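Local coordinates for ethylbenzene dehydrogenase beta-subunit (Aromatoleum aromaticum, PDB 2IVF), which carries three iron/sulfur clusters (SF4) and one fe3-s4 cluster as the iron-sulfur subunit of a three-chain enzyme, probably relaying electrons between its partner subunits, at residues Glu105-Gly108 and Gln109-His112; Arg317-Arg321 and Ala322-Ser326. All coordinates share one frame; numbering follows the deposited sequence.

Contact 1. Residues Glu105-Gly108 and Gln109-His112; sequences EGKG and QTVH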
loop_
_atom_site.group_PDB
_atom_site.type_symbol
_atom_site.label_atom_id
_atom_site.label_comp_id
_atom_site.label_asym_id
_atom_site.label_seq_id
_atom_site.Cartn_x
_atom_site.Cartn_y
_atom_site.Cartn_z
ATOM N N GLU B 105 -9.592 -22.686 14.884
ATOM C CA GLU B 105 -9.920 -24.092 14.680
ATOM C C GLU B 105 -8.974 -25.042 15.369
ATOM O O GLU B 105 -9.120 -26.257 15.261
ATOM C CB GLU B 105 -10.131 -24.403 13.189
ATOM C CG GLU B 105 -11.532 -23.952 12.733
ATOM C CD GLU B 105 -11.818 -24.209 11.269
ATOM O OE1 GLU B 105 -11.095 -25.010 10.645
ATOM O OE2 GLU B 105 -12.776 -23.593 10.734
ATOM N N GLY B 106 -8.070 -24.516 16.174
ATOM C CA GLY B 106 -7.182 -25.368 16.952
ATOM C C GLY B 106 -6.165 -26.125 16.085
ATOM O O GLY B 106 -5.647 -27.179 16.500
ATOM N N LYS B 107 -5.876 -25.588 14.900
ATOM C CA LYS B 107 -4.964 -26.224 13.951
ATOM C C LYS B 107 -3.533 -25.725 14.109
ATOM O O LYS B 107 -2.620 -26.208 13.420
ATOM C CB LYS B 107 -5.461 -26.028 12.502
ATOM C CG LYS B 107 -6.782 -26.731 12.215
ATOM C CD LYS B 107 -7.203 -26.494 10.752
ATOM C CE LYS B 107 -8.284 -27.466 10.287
ATOM N NZ LYS B 107 -8.466 -27.314 8.775
ATOM N N GLY B 108 -3.316 -24.785 15.036
ATOM C CA GLY B 108 -1.980 -24.297 15.324
ATOM C C GLY B 108 -1.288 -23.756 14.092
ATOM O O GLY B 108 -1.924 -23.095 13.236
ATOM N N GLN B 109 -0.006 -24.095 13.945
ATOM C CA GLN B 109 0.766 -23.654 12.786
ATOM C C GLN B 109 0.651 -24.593 11.567
ATOM O O GLN B 109 1.378 -24.417 10.600
ATOM C CB GLN B 109 2.239 -23.480 13.171
ATOM C CG GLN B 109 2.512 -22.255 14.025
ATOM C CD GLN B 109 1.837 -22.346 15.370
ATOM O OE1 GLN B 109 2.137 -23.230 16.139
ATOM N NE2 GLN B 109 0.912 -21.433 15.648
ATOM N N THR B 110 -0.276 -25.533 11.597
ATOM C CA THR B 110 -0.442 -26.492 10.497
ATOM C C THR B 110 -1.215 -25.933 9.330
ATOM O O THR B 110 -1.347 -26.596 8.300
ATOM C CB THR B 110 -1.090 -27.791 10.957
ATOM O OG1 THR B 110 -2.496 -27.611 11.213
ATOM C CG2 THR B 110 -0.340 -28.316 12.176
ATOM N N VAL B 111 -1.751 -24.725 9.509
ATOM C CA VAL B 111 -2.446 -24.040 8.464
ATOM C C VAL B 111 -1.966 -22.597 8.547
ATOM O O VAL B 111 -1.438 -22.172 9.559
ATOM C CB VAL B 111 -3.975 -24.165 8.642
ATOM C CG1 VAL B 111 -4.387 -25.671 8.713
ATOM C CG2 VAL B 111 -4.462 -23.422 9.919
ATOM N N HIS B 112 -2.105 -21.858 7.464
ATOM C CA HIS B 112 -1.724 -20.449 7.453
ATOM C C HIS B 112 -2.738 -19.742 6.649
ATOM O O HIS B 112 -3.524 -20.365 5.972
ATOM C CB HIS B 112 -0.312 -20.243 6.845
ATOM C CG HIS B 112 -0.163 -20.794 5.466
ATOM N ND1 HIS B 112 -0.103 -19.992 4.338
ATOM C CD2 HIS B 112 -0.056 -22.068 5.029
ATOM C CE1 HIS B 112 0.038 -20.754 3.270
ATOM N NE2 HIS B 112 0.050 -22.018 3.662
#
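Two donors of T110 converge on one acceptor, the carbonyl oxygen of K107, and together they define this tight reversal of the chain. The backbone bond, T110 N to K107 O at 3.0 Å, closes a four-residue beta turn. G108 and Q109 occupy its corners with the backbone angles of type II', and the positive phi of G108 (56°) is one that glycine adopts readily. The hydroxyl adds a second, shorter bond: T110 OG1 lies 2.6 Å from K107 O, in the carbonyl plane on a lone pair. With chi1 at 74°, OG1 is tucked between the backbone N and the carbonyl carbon, where it can reach back over the turn.

The apolar part of the contact pairs K107 with V111, whose side chains meet at about a right angle. V111 CG1 rests 3.6 Å from K107 CD, while V111 CG2 comes to 3.8 Å from K107 CB. Beyond this touch the extended lysine carries its ammonium away to a salt bridge with E101. Q109 folds back at chi2 instead, setting Q109 NE2 3.6 Å from G108 C; this amide donates to G154 O of the alpha-subunit.

The turn follows helix 99-104, which contains E101; N98, just before that helix, bonds to H112 O through its side chain. It begins the long loop toward strand 136-138, with W929 of the alpha-subunit bonded to V111 O.

Contact 2. Residues Arg317-Arg321 and Ala322-Ser326; sequences RENMR and AGRGS. With PO4 (phosphate ion), chain P.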
loop_
_atom_site.group_PDB
_atom_site.type_symbol
_atom_site.label_atom_id
_atom_site.label_comp_id
_atom_site.label_asym_id
_atom_site.label_seq_id
_atom_site.Cartn_x
_atom_site.Cartn_y
_atom_site.Cartn_z
ATOM N N ARG B 317 9.057 19.793 -21.162
ATOM C CA ARG B 317 9.702 19.709 -19.882
ATOM C C ARG B 317 10.954 20.587 -19.854
ATOM O O ARG B 317 11.183 21.314 -18.905
ATOM C CB ARG B 317 10.036 18.269 -19.610
ATOM C CG ARG B 317 10.711 18.062 -18.327
ATOM C CD ARG B 317 10.860 16.581 -18.041
ATOM N NE ARG B 317 11.613 16.417 -16.814
ATOM C CZ ARG B 317 12.438 15.414 -16.575
ATOM N NH1 ARG B 317 12.724 14.511 -17.513
ATOM N NH2 ARG B 317 13.020 15.357 -15.393
ATOM N N GLU B 318 11.737 20.567 -20.923
ATOM C CA GLU B 318 12.861 21.474 -21.048
ATOM C C GLU B 318 12.457 22.950 -21.077
ATOM O O GLU B 318 13.134 23.781 -20.478
ATOM C CB GLU B 318 13.706 21.150 -22.280
ATOM C CG GLU B 318 14.836 22.129 -22.491
ATOM C CD GLU B 318 15.811 22.245 -21.334
ATOM O OE1 GLU B 318 15.994 21.262 -20.577
ATOM O OE2 GLU B 318 16.422 23.341 -21.208
ATOM N N ASN B 319 11.362 23.274 -21.749
ATOM C CA ASN B 319 10.852 24.652 -21.725
ATOM C C ASN B 319 10.600 25.105 -20.283
ATOM O O ASN B 319 10.925 26.232 -19.916
ATOM C CB ASN B 319 9.570 24.760 -22.540
ATOM C CG ASN B 319 9.811 24.655 -24.030
ATOM O OD1 ASN B 319 10.893 24.982 -24.543
ATOM N ND2 ASN B 319 8.785 24.235 -24.746
ATOM N N MET B 320 10.008 24.224 -19.478
ATOM C CA MET B 320 9.745 24.527 -18.058
ATOM C C MET B 320 10.998 24.763 -17.292
ATOM O O MET B 320 11.140 25.758 -16.580
ATOM C CB MET B 320 9.033 23.369 -17.381
ATOM C CG MET B 320 7.670 23.307 -17.775
ATOM S SD MET B 320 6.725 24.582 -16.945
ATOM C CE MET B 320 6.445 23.842 -15.345
ATOM N N ARG B 321 11.899 23.811 -17.422
ATOM C CA ARG B 321 13.142 23.847 -16.732
ATOM C C ARG B 321 13.917 25.084 -17.067
ATOM O O ARG B 321 14.510 25.680 -16.179
ATOM C CB ARG B 321 13.959 22.604 -17.085
ATOM C CG ARG B 321 15.143 22.397 -16.197
ATOM C CD ARG B 321 16.068 21.395 -16.802
ATOM N NE ARG B 321 15.702 20.026 -16.442
ATOM C CZ ARG B 321 15.243 19.087 -17.269
ATOM N NH1 ARG B 321 15.058 19.345 -18.562
ATOM N NH2 ARG B 321 15.008 17.865 -16.789
ATOM N N ALA B 322 13.896 25.497 -18.337
ATOM C CA ALA B 322 14.609 26.684 -18.783
ATOM C C ALA B 322 13.961 28.052 -18.449
ATOM O O ALA B 322 14.504 29.092 -18.845
ATOM C CB ALA B 322 14.834 26.590 -20.259
ATOM N N GLY B 323 12.827 28.065 -17.747
ATOM C CA GLY B 323 12.125 29.320 -17.417
ATOM C C GLY B 323 11.274 29.878 -18.552
ATOM O O GLY B 323 10.840 31.033 -18.505
ATOM N N ARG B 324 11.041 29.077 -19.585
ATOM C CA ARG B 324 10.194 29.500 -20.692
ATOM C C ARG B 324 8.714 29.218 -20.390
ATOM O O ARG B 324 7.852 29.713 -21.081
ATOM C CB ARG B 324 10.536 28.790 -22.015
ATOM C CG ARG B 324 11.779 29.226 -22.838
ATOM C CD ARG B 324 11.876 28.289 -24.111
ATOM N NE ARG B 324 10.728 28.540 -25.041
ATOM C CZ ARG B 324 10.400 27.823 -26.132
ATOM N NH1 ARG B 324 11.096 26.753 -26.503
ATOM N NH2 ARG B 324 9.360 28.177 -26.884
ATOM N N GLY B 325 8.412 28.392 -19.404
ATOM C CA GLY B 325 7.029 27.931 -19.193
ATOM C C GLY B 325 6.575 26.877 -20.210
ATOM O O GLY B 325 7.234 26.624 -21.225
ATOM N N SER B 326 5.443 26.254 -19.929
ATOM C CA SER B 326 4.833 25.323 -20.843
ATOM C C SER B 326 3.407 25.081 -20.436
ATOM O O SER B 326 3.150 24.595 -19.345
ATOM C CB SER B 326 5.605 23.992 -20.857
ATOM O OG SER B 326 4.865 23.000 -21.523
HETATM P P PO4 P . 13.991 16.339 -20.693
HETATM O O1 PO4 P . 13.304 17.660 -21.027
HETATM O O2 PO4 P . 12.898 15.315 -20.356
HETATM O O3 PO4 P . 14.824 15.843 -21.867
HETATM O O4 PO4 P . 14.886 16.545 -19.489
HETATM O O HOH W 1 9.065 24.469 -27.903
HETATM O O HOH W 2 9.422 27.801 -17.011
#
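N319 and R324 turn their flat groups steeply against each other, amide and guanidinium planes 66° apart, with N319 ND2 above one guanidinium face near its rim. A bend at chi3 (67°) brings the arginine head back to the helix end, and N319 OD1 approaches R324 NH1 to 2.6 Å, at an angle too poor for a hydrogen bond. A water takes a bond from N319 ND2 and a weak one from R324 NH1; ND2 also donates to E316.

Elsewhere at the helix end, M320 CG lies 3.8 Å from S326 CB, and the bend at chi2 sets M320 SD 3.7 Å from S326 N. Between these pairings the backbone forms a Schellman motif: R324 N bonds to N319 O at 2.9 Å and G323 N to M320 O at 3.1 Å, with G323 at phi 80°. A second water, bonded to M320 O and G325 N, bridges the turn.

R321 NH2 lies 3.4 Å above the guanidinium plane of R317, near its rim, as both arginines gather round a phosphate ion. The phosphate sits at the edge of the R321 guanidinium, and R321 NH1 and NH2 each donate to its O4. E318 OE1 grips R321 NH1 in a salt bridge of 2.9 Å, whereas R317 NH2 pairs with D293 of the alpha-subunit. S326 is the N-cap of helix 327-333, its OG bonded to M329 N and to E316.

Overall arrangement
Both contacts show how a chain changes direction just after a helix, yet they share no element and lie far apart, their centres 61 Å from each other and their nearest atoms about 43 Å. Contact 1 is a surface turn beyond helix 99-104, on an outlying part of the chain; contact 2, partly buried, joins helix 306-321 to helix 327-333. The first is built on one carbonyl with two donors and a small aliphatic touch, whereas the second combines helix capping, waters and a charged cluster around phosphate. Their polar links to the alpha-subunit come mainly from backbone and amide groups at contact 1 and from arginines at contact 2.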